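Local coordinates for peptide-binding protein (Photobacterium damsela subsp. piscicida, PDB 6SQX) that cleaves the peptidoglycan of potentially competing bacteria as a secreted endopeptidase of the NlpC/P60 (peptidase C40) family, at residues 29-37 with 399-407; 440-448 with 459-468. All coordinates share one frame; numbering follows the deposited sequence. Where two conformers were deposited one is given.

Contact 1 of 2, residues 29-37 with 399-407. With EDO (1,2-ethanediol), chain O; EDO (1,2-ethanediol), chain K.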
ATOM      1  N   GLU A  29      14.466   3.644 -17.879  1.00 19.57           N
ATOM      2  CA  GLU A  29      15.925   3.550 -17.971  1.00 19.08           C
ATOM      3  C   GLU A  29      16.446   2.139 -18.172  1.00 19.73           C
ATOM      4  O   GLU A  29      17.311   1.914 -19.029  1.00 22.47           O
ATOM      5  CB  GLU A  29      16.569   4.122 -16.704  1.00 19.33           C
ATOM      6  CG  GLU A  29      16.310   5.618 -16.533  1.00 20.89           C
ATOM      7  CD  GLU A  29      17.013   6.192 -15.347  1.00 21.18           C
ATOM      8  OE1 GLU A  29      18.224   6.496 -15.432  1.00 23.18           O
ATOM      9  OE2 GLU A  29      16.359   6.295 -14.293  1.00 21.43           O
ATOM     10  N   ILE A  30      15.955   1.174 -17.412  1.00 20.32           N
ATOM     11  CA  ILE A  30      16.512  -0.171 -17.417  1.00 20.51           C
ATOM     12  C   ILE A  30      15.445  -1.208 -17.791  1.00 19.64           C
ATOM     13  O   ILE A  30      14.258  -0.907 -17.916  1.00 19.94           O
ATOM     14  CB  ILE A  30      17.239  -0.519 -16.105  1.00 20.18           C
ATOM     15  CG1 ILE A  30      16.293  -0.420 -14.906  1.00 20.73           C
ATOM     16  CG2 ILE A  30      18.436   0.395 -15.956  1.00 21.25           C
ATOM     17  CD1 ILE A  30      16.982  -0.796 -13.596  1.00 22.18           C
ATOM     18  N   THR A  31      15.900  -2.444 -17.978  1.00 19.81           N
ATOM     19  CA  THR A  31      15.014  -3.485 -18.491  1.00 20.11           C
ATOM     20  C   THR A  31      13.896  -3.793 -17.499  1.00 19.47           C
ATOM     21  O   THR A  31      14.163  -4.062 -16.322  1.00 21.01           O
ATOM     22  CB  THR A  31      15.843  -4.744 -18.742  1.00 22.81           C
ATOM     23  OG1 THR A  31      16.833  -4.457 -19.732  1.00 24.66           O
ATOM     24  CG2 THR A  31      14.996  -5.889 -19.267  1.00 24.02           C
ATOM     25  N   GLN A  32      12.654  -3.813 -17.991  1.00 18.92           N
ATOM     26  CA  GLN A  32      11.473  -4.051 -17.139  1.00 18.66           C
ATOM     27  C   GLN A  32      11.133  -5.548 -17.109  1.00 18.40           C
ATOM     28  O   GLN A  32      10.104  -6.016 -17.631  1.00 20.44           O
ATOM     29  CB  GLN A  32      10.304  -3.192 -17.593  1.00 17.94           C
ATOM     30  CG  GLN A  32      10.611  -1.715 -17.469  1.00 17.93           C
ATOM     31  CD  GLN A  32      11.054  -1.368 -16.030  1.00 17.37           C
ATOM     32  OE1 GLN A  32      10.349  -1.712 -15.076  1.00 18.57           O
ATOM     33  NE2 GLN A  32      12.215  -0.739 -15.881  1.00 18.26           N
ATOM     34  N   ASP A  33      12.015  -6.314 -16.460  1.00 18.01           N
ATOM     35  CA  ASP A  33      11.784  -7.744 -16.283  1.00 19.11           C
ATOM     36  C   ASP A  33      12.625  -8.174 -15.089  1.00 19.47           C
ATOM     37  O   ASP A  33      13.854  -8.102 -15.146  1.00 20.52           O
ATOM     38  CB  ASP A  33      12.200  -8.492 -17.548  1.00 21.16           C
ATOM     39  CG  ASP A  33      11.963 -10.004 -17.455  1.00 22.59           C
ATOM     40  OD1 ASP A  33      11.627 -10.550 -16.375  1.00 22.39           O
ATOM     41  OD2 ASP A  33      12.081 -10.706 -18.486  1.00 25.77           O
ATOM     42  N   ALA A  34      11.967  -8.583 -14.000  1.00 19.16           N
ATOM     43  CA  ALA A  34      12.700  -8.926 -12.797  1.00 19.51           C
ATOM     44  C   ALA A  34      13.686 -10.054 -13.051  1.00 20.55           C
ATOM     45  O   ALA A  34      14.689 -10.171 -12.337  1.00 21.26           O
ATOM     46  CB  ALA A  34      11.724  -9.336 -11.682  1.00 19.44           C
ATOM     47  N   PHE A  35      13.450 -10.890 -14.065  1.00 21.17           N
ATOM     48  CA  PHE A  35      14.369 -12.000 -14.275  1.00 21.04           C
ATOM     49  C   PHE A  35      15.719 -11.539 -14.804  1.00 22.19           C
ATOM     50  O   PHE A  35      16.678 -12.318 -14.756  1.00 22.85           O
ATOM     51  CB  PHE A  35      13.770 -13.024 -15.256  1.00 21.16           C
ATOM     52  CG  PHE A  35      12.696 -13.890 -14.637  1.00 22.52           C
ATOM     53  CD1 PHE A  35      13.039 -14.899 -13.763  1.00 23.20           C
ATOM     54  CD2 PHE A  35      11.358 -13.680 -14.909  1.00 21.36           C
ATOM     55  CE1 PHE A  35      12.084 -15.705 -13.192  1.00 23.25           C
ATOM     56  CE2 PHE A  35      10.378 -14.488 -14.324  1.00 21.43           C
ATOM     57  CZ  PHE A  35      10.753 -15.495 -13.448  1.00 22.24           C
ATOM     58  N   HIS A  36      15.801 -10.302 -15.320  1.00 22.02           N
ATOM     59  CA  HIS A  36      17.081  -9.750 -15.773  1.00 22.87           C
ATOM     60  C   HIS A  36      18.047  -9.546 -14.610  1.00 22.43           C
ATOM     61  O   HIS A  36      19.269  -9.438 -14.818  1.00 25.04           O
ATOM     62  CB  HIS A  36      16.815  -8.420 -16.490  1.00 24.33           C
ATOM     63  CG  HIS A  36      17.987  -7.865 -17.226  1.00 27.68           C
ATOM     64  ND1 HIS A  36      18.396  -8.350 -18.449  1.00 32.46           N
ATOM     65  CD2 HIS A  36      18.810  -6.830 -16.937  1.00 29.62           C
ATOM     66  CE1 HIS A  36      19.435  -7.646 -18.873  1.00 33.89           C
ATOM     67  NE2 HIS A  36      19.707  -6.718 -17.973  1.00 32.71           N
ATOM     68  N   TYR A  37      17.520  -9.531 -13.388  1.00 21.96           N
ATOM     69  CA  TYR A  37      18.288  -9.244 -12.185  1.00 22.98           C
ATOM     70  C   TYR A  37      18.390 -10.464 -11.290  1.00 23.47           C
ATOM     71  O   TYR A  37      18.712 -10.331 -10.103  1.00 25.36           O
ATOM     72  CB  TYR A  37      17.671  -8.056 -11.435  1.00 23.29           C
ATOM     73  CG  TYR A  37      17.363  -6.933 -12.407  1.00 21.85           C
ATOM     74  CD1 TYR A  37      18.389  -6.131 -12.902  1.00 23.32           C
ATOM     75  CD2 TYR A  37      16.072  -6.738 -12.914  1.00 21.08           C
ATOM     76  CE1 TYR A  37      18.145  -5.137 -13.844  1.00 23.97           C
ATOM     77  CE2 TYR A  37      15.813  -5.737 -13.880  1.00 20.57           C
ATOM     78  CZ  TYR A  37      16.866  -4.943 -14.330  1.00 22.02           C
ATOM     79  OH  TYR A  37      16.659  -3.952 -15.251  1.00 22.20           O
ATOM     80  N   TYR A 399      14.909  -2.875  -2.549  1.00 19.33           N
ATOM     81  CA  TYR A 399      16.241  -3.092  -3.113  1.00 20.11           C
ATOM     82  C   TYR A 399      16.304  -4.423  -3.849  1.00 19.74           C
ATOM     83  O   TYR A 399      15.873  -5.450  -3.323  1.00 21.51           O
ATOM     84  CB  TYR A 399      17.226  -3.132  -1.946  1.00 21.58           C
ATOM     85  CG  TYR A 399      18.671  -3.375  -2.320  1.00 22.63           C
ATOM     86  CD1 TYR A 399      19.392  -2.434  -3.057  1.00 24.49           C
ATOM     87  CD2 TYR A 399      19.342  -4.520  -1.888  1.00 23.28           C
ATOM     88  CE1 TYR A 399      20.747  -2.648  -3.377  1.00 25.05           C
ATOM     89  CE2 TYR A 399      20.684  -4.735  -2.188  1.00 24.33           C
ATOM     90  CZ  TYR A 399      21.388  -3.803  -2.929  1.00 25.59           C
ATOM     91  OH  TYR A 399      22.712  -4.049  -3.204  1.00 28.25           O
ATOM     92  N   MET A 400      16.849  -4.401  -5.077  1.00 20.31           N
ATOM     93  CA  MET A 400      16.950  -5.607  -5.900  1.00 21.40           C
ATOM     94  C   MET A 400      18.390  -5.965  -6.244  1.00 22.71           C
ATOM     95  O   MET A 400      18.609  -6.850  -7.058  1.00 25.54           O
ATOM     96  CB  MET A 400      16.125  -5.480  -7.188  1.00 21.51           C
ATOM     97  CG  MET A 400      14.638  -5.708  -6.940  1.00 21.56           C
ATOM     98  SD  MET A 400      13.679  -5.414  -8.462  1.00 23.08           S
ATOM     99  CE  MET A 400      14.417  -6.611  -9.614  1.00 21.68           C
ATOM    100  N   GLY A 401      19.383  -5.335  -5.618  1.00 23.64           N
ATOM    101  CA  GLY A 401      20.759  -5.611  -5.994  1.00 25.59           C
ATOM    102  C   GLY A 401      21.312  -4.598  -6.982  1.00 25.38           C
ATOM    103  O   GLY A 401      21.052  -3.389  -6.848  1.00 24.88           O
ATOM    104  N   THR A 402      22.073  -5.072  -7.979  1.00 25.14           N
ATOM    105  CA  THR A 402      22.733  -4.188  -8.939  1.00 25.36           C
ATOM    106  C   THR A 402      22.512  -4.675 -10.370  1.00 27.12           C
ATOM    107  O   THR A 402      22.069  -5.808 -10.612  1.00 29.06           O
ATOM    108  CB  THR A 402      24.252  -4.101  -8.660  1.00 27.10           C
ATOM    109  OG1 THR A 402      24.845  -5.399  -8.776  1.00 29.81           O
ATOM    110  CG2 THR A 402      24.528  -3.556  -7.261  1.00 28.30           C
ATOM    111  N   THR A 403      22.846  -3.800 -11.327  1.00 25.58           N
ATOM    112  CA  THR A 403      22.843  -4.153 -12.738  1.00 26.33           C
ATOM    113  C   THR A 403      23.900  -3.303 -13.432  1.00 27.68           C
ATOM    114  O   THR A 403      24.374  -2.303 -12.889  1.00 28.71           O
ATOM    115  CB  THR A 403      21.440  -3.936 -13.349  1.00 26.48           C
ATOM    116  OG1 THR A 403      21.326  -4.638 -14.593  1.00 27.65           O
ATOM    117  CG2 THR A 403      21.140  -2.463 -13.581  1.00 26.32           C
ATOM    118  N   GLU A 404      24.245  -3.688 -14.659  1.00 28.20           N
ATOM    119  CA  GLU A 404      25.102  -2.866 -15.501  1.00 31.01           C
ATOM    120  C   GLU A 404      24.226  -1.900 -16.293  1.00 29.20           C
ATOM    121  O   GLU A 404      23.370  -2.328 -17.071  1.00 29.35           O
ATOM    122  CB  GLU A 404      25.890  -3.755 -16.455  1.00 36.84           C
ATOM    123  CG  GLU A 404      26.955  -4.590 -15.764  1.00 44.38           C
ATOM    124  CD  GLU A 404      28.075  -3.752 -15.130  1.00 50.86           C
ATOM    125  OE1 GLU A 404      28.519  -2.754 -15.747  1.00 53.11           O
ATOM    126  OE2 GLU A 404      28.508  -4.102 -14.004  1.00 52.77           O
ATOM    127  N   TYR A 405      24.455  -0.602 -16.116  1.00 28.97           N
ATOM    128  CA  TYR A 405      23.675   0.422 -16.802  1.00 28.94           C
ATOM    129  C   TYR A 405      24.622   1.535 -17.220  1.00 32.70           C
ATOM    130  O   TYR A 405      25.282   2.143 -16.368  1.00 33.85           O
ATOM    131  CB  TYR A 405      22.588   0.949 -15.860  1.00 26.46           C
ATOM    132  CG  TYR A 405      21.768   2.120 -16.361  1.00 24.26           C
ATOM    133  CD1 TYR A 405      21.243   2.158 -17.663  1.00 24.71           C
ATOM    134  CD2 TYR A 405      21.482   3.188 -15.514  1.00 24.43           C
ATOM    135  CE1 TYR A 405      20.454   3.235 -18.100  1.00 23.36           C
ATOM    136  CE2 TYR A 405      20.705   4.265 -15.945  1.00 24.30           C
ATOM    137  CZ  TYR A 405      20.202   4.292 -17.243  1.00 23.13           C
ATOM    138  OH  TYR A 405      19.425   5.356 -17.642  1.00 24.01           O
ATOM    139  N   ASN A 406      24.692   1.791 -18.528  1.00 37.70           N
ATOM    140  CA  ASN A 406      25.682   2.713 -19.095  1.00 44.06           C
ATOM    141  C   ASN A 406      27.111   2.328 -18.697  1.00 47.34           C
ATOM    142  O   ASN A 406      27.897   3.160 -18.238  1.00 47.93           O
ATOM    143  CB  ASN A 406      25.365   4.159 -18.716  1.00 46.10           C
ATOM    144  CG  ASN A 406      24.039   4.632 -19.275  1.00 48.35           C
ATOM    145  OD1 ASN A 406      23.318   5.398 -18.630  1.00 48.72           O
ATOM    146  ND2 ASN A 406      23.706   4.175 -20.482  1.00 48.35           N
ATOM    147  N   HIS A 407      27.432   1.041 -18.838  1.00 50.62           N
ATOM    148  CA  HIS A 407      28.767   0.518 -18.515  1.00 55.67           C
ATOM    149  C   HIS A 407      29.189   0.854 -17.085  1.00 52.87           C
ATOM    150  O   HIS A 407      30.377   1.010 -16.782  1.00 53.46           O
ATOM    151  CB  HIS A 407      29.819   0.948 -19.543  1.00 62.54           C
ATOM    152  CG  HIS A 407      29.547   0.438 -20.924  1.00 68.80           C
ATOM    153  ND1 HIS A 407      29.120   1.255 -21.951  1.00 71.39           N
ATOM    154  CD2 HIS A 407      29.619  -0.812 -21.442  1.00 71.40           C
ATOM    155  CE1 HIS A 407      28.952   0.531 -23.044  1.00 72.74           C
ATOM    156  NE2 HIS A 407      29.246  -0.726 -22.762  1.00 72.85           N
TER
HETATM  157  C1  EDO O 513      20.507  -3.057 -17.196  1.00 37.80           C
HETATM  158  O1  EDO O 513      21.221  -4.191 -16.718  1.00 50.09           O
HETATM  159  C2  EDO O 513      19.089  -3.454 -17.538  1.00 34.31           C
HETATM  160  O2  EDO O 513      18.716  -2.651 -18.614  1.00 30.45           O
HETATM  161  C1  EDO K 509      16.817   4.246 -21.907  1.00 46.40           C
HETATM  162  O1  EDO K 509      17.900   3.507 -21.322  1.00 49.77           O
HETATM  163  C2  EDO K 509      17.057   5.723 -21.624  1.00 46.23           C
HETATM  164  O2  EDO K 509      18.405   6.034 -22.009  1.00 52.02           O
HETATM  165  O   HOH W   1      21.390  -7.291 -14.473  1.00 32.19           O
HETATM  166  O   HOH W   2      19.775  -9.095  -7.950  1.00 28.71           O

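Contact 2 of 2, residues 440-448 with 459-468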
ATOM      1  N   THR A 440      13.845   0.431 -11.245  1.00 17.82           N
ATOM      2  CA  THR A 440      14.628   1.605 -11.596  1.00 18.27           C
ATOM      3  C   THR A 440      15.981   1.571 -10.897  1.00 18.46           C
ATOM      4  O   THR A 440      16.143   0.905  -9.868  1.00 20.08           O
ATOM      5  CB  THR A 440      13.920   2.908 -11.181  1.00 17.78           C
ATOM      6  OG1 THR A 440      13.914   2.987  -9.743  1.00 18.72           O
ATOM      7  CG2 THR A 440      12.513   2.984 -11.649  1.00 18.78           C
ATOM      8  N   PRO A 441      16.962   2.329 -11.393  1.00 19.00           N
ATOM      9  CA  PRO A 441      18.124   2.663 -10.548  1.00 20.43           C
ATOM     10  C   PRO A 441      17.625   3.293  -9.256  1.00 20.20           C
ATOM     11  O   PRO A 441      16.576   3.925  -9.223  1.00 20.13           O
ATOM     12  CB  PRO A 441      18.888   3.697 -11.386  1.00 20.27           C
ATOM     13  CG  PRO A 441      18.486   3.353 -12.850  1.00 19.85           C
ATOM     14  CD  PRO A 441      17.008   3.017 -12.702  1.00 19.68           C
ATOM     15  N   ILE A 442      18.425   3.166  -8.198  1.00 20.04           N
ATOM     16  CA  ILE A 442      18.140   3.925  -6.980  1.00 19.89           C
ATOM     17  C   ILE A 442      18.062   5.412  -7.305  1.00 20.32           C
ATOM     18  O   ILE A 442      17.146   6.126  -6.856  1.00 20.15           O
ATOM     19  CB  ILE A 442      19.228   3.651  -5.915  1.00 21.74           C
ATOM     20  CG1 ILE A 442      19.172   2.194  -5.437  1.00 22.73           C
ATOM     21  CG2 ILE A 442      19.127   4.632  -4.765  1.00 22.81           C
ATOM     22  CD1 ILE A 442      17.983   1.870  -4.549  1.00 24.78           C
ATOM     23  N   GLY A 443      19.058   5.908  -8.064  1.00 21.10           N
ATOM     24  CA  GLY A 443      19.105   7.299  -8.486  1.00 21.29           C
ATOM     25  C   GLY A 443      18.208   7.509  -9.698  1.00 19.99           C
ATOM     26  O   GLY A 443      18.704   7.718 -10.830  1.00 20.75           O
ATOM     27  N   ILE A 444      16.885   7.432  -9.479  1.00 20.15           N
ATOM     28  CA  ILE A 444      15.944   7.555 -10.599  1.00 18.94           C
ATOM     29  C   ILE A 444      16.251   8.819 -11.382  1.00 18.49           C
ATOM     30  O   ILE A 444      16.258   9.922 -10.830  1.00 20.08           O
ATOM     31  CB  ILE A 444      14.484   7.628 -10.103  1.00 19.99           C
ATOM     32  CG1 ILE A 444      14.097   6.412  -9.276  1.00 21.63           C
ATOM     33  CG2 ILE A 444      13.540   7.779 -11.326  1.00 20.45           C
ATOM     34  CD1 ILE A 444      12.734   6.589  -8.606  1.00 22.12           C
ATOM     35  N   GLY A 445      16.422   8.688 -12.706  1.00 18.96           N
ATOM     36  CA  GLY A 445      16.628   9.844 -13.546  1.00 19.86           C
ATOM     37  C   GLY A 445      18.007  10.476 -13.506  1.00 20.57           C
ATOM     38  O   GLY A 445      18.239  11.444 -14.247  1.00 21.35           O
ATOM     39  N   ASP A 446      18.935   9.954 -12.704  1.00 21.25           N
ATOM     40  CA  ASP A 446      20.271  10.555 -12.644  1.00 23.06           C
ATOM     41  C   ASP A 446      20.919  10.583 -14.017  1.00 21.88           C
ATOM     42  O   ASP A 446      21.703  11.497 -14.318  1.00 21.95           O
ATOM     43  CB  ASP A 446      21.190   9.784 -11.687  1.00 24.46           C
ATOM     44  CG  ASP A 446      20.987  10.132 -10.221  1.00 26.98           C
ATOM     45  OD1 ASP A 446      20.152  10.986  -9.894  1.00 27.08           O
ATOM     46  OD2 ASP A 446      21.704   9.528  -9.405  1.00 28.31           O
ATOM     47  N   ALA A 447      20.587   9.610 -14.868  1.00 21.72           N
ATOM     48  CA  ALA A 447      21.149   9.562 -16.206  1.00 22.53           C
ATOM     49  C   ALA A 447      20.756  10.762 -17.048  1.00 20.96           C
ATOM     50  O   ALA A 447      21.464  11.070 -18.016  1.00 24.00           O
ATOM     51  CB  ALA A 447      20.690   8.285 -16.918  1.00 25.29           C
ATOM     52  N   PHE A 448      19.680  11.457 -16.694  1.00 19.87           N
ATOM     53  CA  PHE A 448      19.146  12.580 -17.450  1.00 19.95           C
ATOM     54  C   PHE A 448      19.523  13.922 -16.840  1.00 21.30           C
ATOM     55  O   PHE A 448      19.083  14.974 -17.328  1.00 22.24           O
ATOM     56  CB  PHE A 448      17.625  12.437 -17.562  1.00 20.63           C
ATOM     57  CG  PHE A 448      17.202  11.074 -18.010  1.00 20.59           C
ATOM     58  CD1 PHE A 448      17.662  10.547 -19.215  1.00 21.33           C
ATOM     59  CD2 PHE A 448      16.347  10.296 -17.230  1.00 21.45           C
ATOM     60  CE1 PHE A 448      17.295   9.241 -19.615  1.00 21.92           C
ATOM     61  CE2 PHE A 448      15.958   9.022 -17.641  1.00 21.05           C
ATOM     62  CZ  PHE A 448      16.449   8.489 -18.834  1.00 21.88           C
ATOM     63  N   LEU A 459      18.035  18.268 -11.376  1.00 20.50           N
ATOM     64  CA  LEU A 459      17.431  17.082 -10.767  1.00 20.76           C
ATOM     65  C   LEU A 459      18.023  16.834  -9.383  1.00 21.21           C
ATOM     66  O   LEU A 459      19.248  16.863  -9.199  1.00 24.32           O
ATOM     67  CB  LEU A 459      17.653  15.870 -11.688  1.00 22.08           C
ATOM     68  CG  LEU A 459      16.972  14.564 -11.221  1.00 23.84           C
ATOM     69  CD1 LEU A 459      16.246  13.851 -12.388  1.00 26.48           C
ATOM     70  CD2 LEU A 459      17.977  13.625 -10.644  1.00 26.20           C
ATOM     71  N   GLN A 460      17.148  16.581  -8.413  1.00 21.06           N
ATOM     72  CA  GLN A 460      17.554  16.367  -7.023  1.00 21.53           C
ATOM     73  C   GLN A 460      17.684  14.861  -6.848  1.00 22.05           C
ATOM     74  O   GLN A 460      16.669  14.153  -6.731  1.00 22.62           O
ATOM     75  CB  GLN A 460      16.494  16.965  -6.102  1.00 22.88           C
ATOM     76  CG  GLN A 460      16.245  18.434  -6.368  1.00 25.97           C
ATOM     77  CD  GLN A 460      17.511  19.243  -6.181  1.00 27.78           C
ATOM     78  OE1 GLN A 460      18.093  19.267  -5.084  1.00 31.35           O
ATOM     79  NE2 GLN A 460      17.950  19.928  -7.245  1.00 28.35           N
ATOM     80  N   SER A 461      18.924  14.354  -6.893  1.00 22.33           N
ATOM     81  CA  SER A 461      19.140  12.908  -6.900  1.00 21.87           C
ATOM     82  C   SER A 461      18.668  12.255  -5.602  1.00 19.61           C
ATOM     83  O   SER A 461      18.886  12.778  -4.503  1.00 21.03           O
ATOM     84  CB  SER A 461      20.614  12.574  -7.110  1.00 23.37           C
ATOM     85  OG  SER A 461      20.799  11.167  -7.025  1.00 24.26           O
ATOM     86  N   LEU A 462      18.005  11.098  -5.720  1.00 21.18           N
ATOM     87  CA  LEU A 462      17.617  10.371  -4.511  0.52 20.68           C
ATOM     88  C   LEU A 462      18.827   9.999  -3.666  1.00 21.53           C
ATOM     89  O   LEU A 462      18.701   9.841  -2.443  1.00 22.63           O
ATOM     90  CB  LEU A 462      16.821   9.112  -4.860  0.52 19.87           C
ATOM     91  CG  LEU A 462      15.334   9.315  -5.116  0.52 20.92           C
ATOM     92  CD1 LEU A 462      15.078  10.134  -6.373  0.52 20.59           C
ATOM     93  CD2 LEU A 462      14.617   7.962  -5.186  0.52 20.45           C
ATOM     94  N   TRP A 463      20.005   9.845  -4.286  1.00 23.05           N
ATOM     95  CA  TRP A 463      21.214   9.557  -3.507  1.00 23.34           C
ATOM     96  C   TRP A 463      21.586  10.694  -2.576  1.00 24.19           C
ATOM     97  O   TRP A 463      22.373  10.470  -1.644  1.00 24.77           O
ATOM     98  CB  TRP A 463      22.416   9.310  -4.427  1.00 23.39           C
ATOM     99  CG  TRP A 463      22.374   8.002  -5.162  1.00 23.64           C
ATOM    100  CD1 TRP A 463      22.125   7.808  -6.508  1.00 23.95           C
ATOM    101  CD2 TRP A 463      22.584   6.698  -4.601  1.00 23.67           C
ATOM    102  NE1 TRP A 463      22.180   6.473  -6.792  1.00 23.67           N
ATOM    103  CE2 TRP A 463      22.451   5.765  -5.649  1.00 24.26           C
ATOM    104  CE3 TRP A 463      22.855   6.231  -3.304  1.00 24.59           C
ATOM    105  CZ2 TRP A 463      22.614   4.390  -5.455  1.00 24.77           C
ATOM    106  CZ3 TRP A 463      23.028   4.874  -3.110  1.00 24.89           C
ATOM    107  CH2 TRP A 463      22.913   3.959  -4.184  1.00 24.11           C
ATOM    108  N   ASN A 464      21.068  11.906  -2.819  1.00 24.12           N
ATOM    109  CA  ASN A 464      21.385  13.061  -1.983  1.00 24.44           C
ATOM    110  C   ASN A 464      20.264  13.416  -1.014  1.00 25.18           C
ATOM    111  O   ASN A 464      20.317  14.480  -0.379  1.00 25.77           O
ATOM    112  CB  ASN A 464      21.753  14.270  -2.851  1.00 26.68           C
ATOM    113  CG  ASN A 464      22.974  14.025  -3.692  1.00 30.06           C
ATOM    114  OD1 ASN A 464      22.938  14.216  -4.932  1.00 32.34           O
ATOM    115  ND2 ASN A 464      24.064  13.574  -3.052  1.00 31.18           N
ATOM    116  N   ALA A 465      19.260  12.548  -0.865  1.00 24.43           N
ATOM    117  CA  ALA A 465      18.163  12.827   0.058  1.00 24.12           C
ATOM    118  C   ALA A 465      18.703  13.013   1.475  1.00 26.34           C
ATOM    119  O   ALA A 465      19.638  12.327   1.894  1.00 27.71           O
ATOM    120  CB  ALA A 465      17.143  11.676  -0.000  1.00 24.20           C
ATOM    121  N   VAL A 466      18.104  13.944   2.218  1.00 26.35           N
ATOM    122  CA  VAL A 466      18.574  14.182   3.583  1.00 27.19           C
ATOM    123  C   VAL A 466      18.387  12.925   4.424  1.00 27.57           C
ATOM    124  O   VAL A 466      19.289  12.503   5.163  1.00 28.66           O
ATOM    125  CB  VAL A 466      17.862  15.402   4.191  1.00 28.41           C
ATOM    126  CG1 VAL A 466      18.236  15.532   5.652  1.00 27.77           C
ATOM    127  CG2 VAL A 466      18.235  16.694   3.418  1.00 29.79           C
ATOM    128  N   GLY A 467      17.206  12.316   4.319  1.00 26.34           N
ATOM    129  CA  GLY A 467      16.922  11.027   4.928  1.00 25.23           C
ATOM    130  C   GLY A 467      17.119   9.914   3.913  1.00 22.42           C
ATOM    131  O   GLY A 467      16.622   9.984   2.777  1.00 22.43           O
ATOM    132  N   PHE A 468      17.831   8.876   4.333  1.00 23.48           N
ATOM    133  CA  PHE A 468      18.149   7.775   3.429  1.00 23.83           C
ATOM    134  C   PHE A 468      18.432   6.575   4.315  1.00 23.51           C
ATOM    135  O   PHE A 468      19.318   6.643   5.172  1.00 25.83           O
ATOM    136  CB  PHE A 468      19.391   8.175   2.613  1.00 24.27           C
ATOM    137  CG  PHE A 468      19.758   7.212   1.503  1.00 25.61           C
ATOM    138  CD1 PHE A 468      20.323   5.968   1.775  1.00 26.10           C
ATOM    139  CD2 PHE A 468      19.562   7.572   0.187  1.00 25.16           C
ATOM    140  CE1 PHE A 468      20.669   5.096   0.744  1.00 26.00           C
ATOM    141  CE2 PHE A 468      19.893   6.705  -0.854  1.00 25.69           C
ATOM    142  CZ  PHE A 468      20.433   5.463  -0.585  1.00 25.91           C
TER
HETATM  143  O   HOH W   3      17.771  10.376  -8.493  1.00 22.35           O

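Contact 1 of 2, residues 29-37 with 399-407
Ile30 lays its CG2 methyl over one face of the Tyr405 ring, a CH-pi contact 3.9 Å from the centroid and 19° off the normal; Asn406 OD1 lies over the opposite face, while Glu29 OE1 and an ethanediol oxygen lie at the edge. Tyr37 presents an edge to Thr403, with CE1 3.3 Å from OG1, and His36 CB lies above one of its faces, toward the rim. Met400 CE comes in obliquely, 3.7 Å from Tyr37 CD2, where the thioether chain bends at its last torsion (chi3 59°). The phenol end is anchored within its own loop, since Tyr37 OH donates to Thr31 O at 2.7 Å on a lone pair. Two waters bridge the segments: one donates to the carbonyl His36 O and also bonds the side-chain oxygen Thr403 OG1, the other donates to the two carbonyls Tyr37 O and Met400 O. The N-terminal loop thus lies against strand 395-405 without pairing with it as a further strand. The direct polar link is the bond from Tyr405 OH to Glu29 OE1, 2.8 Å long, which meets the carboxylate on its anti side. Because Glu29 OE2 also accepts from Gly445 N, the carboxylate is probably ionised.

Contact 2 of 2, residues 440-448 with 459-468
Asp446 OD1 is gripped from two sources: Ser461 OG donates to its syn lone pair at 2.9 Å, and a water donates to it at 2.8 Å. The same water donates to Ile444 O and accepts from Leu462 N, and in this way it stitches together two turns. One is a type II beta turn from Gly443 to Asp446, following edge strand 438-441 of the six-stranded antiparallel sheet; the other is an ST turn in which Ser461 OG accepts from Trp463 N at 3.1 Å. Ser461 OG therefore gives to the carboxylate and receives from its own backbone, which fixes the rotation of the hydroxyl group.

Beside these polar bonds the contact is apolar. Ile442 CG2 stands over the face of the Trp463 six-membered ring, 3.7 Å from its centroid and 18° off the normal; CB follows, 3.5 Å from CZ2. CG2 lies anti to the backbone N of Ile442 and also approaches the edge of the Phe468 ring. Leu368 of helix 361-370 packs against both Ile442 and Trp463, and Lys365 makes a cation-pi contact with the indole. At the other end of the contact Leu459 rests on the turn itself, its CD1 3.6 Å from Gly445 O. Gly443, having no side chain, lets the indole close in on the backbone. The Asp446 carboxylate, turned 41° from the plane of the indole, finally reaches the ring's edge in plane, with OD2 3.4 Å from Trp463 CD1.

Overall arrangement
The example illustrates how remote and local chain closures can share one anchoring point. Contact 1 brings together segments more than 360 residues apart, whereas contact 2 joins segments separated by only ten residues; their centres lie about 16 Å apart and both reach the same antiparallel sheet. Glu29 is the bridge: the junction is its bond to the turn of contact 2, 2.9 Å from OE2 to Gly445 N, and its CG packs on Phe448 CE2 at 3.6 Å. Tyr405 OH adds a contact of 3.3 Å with Ala447 CB. The turn secured by contact 2 thus meets the N-terminal loop held by contact 1. The ethanediols near both contacts probably come from the crystallisation liquor.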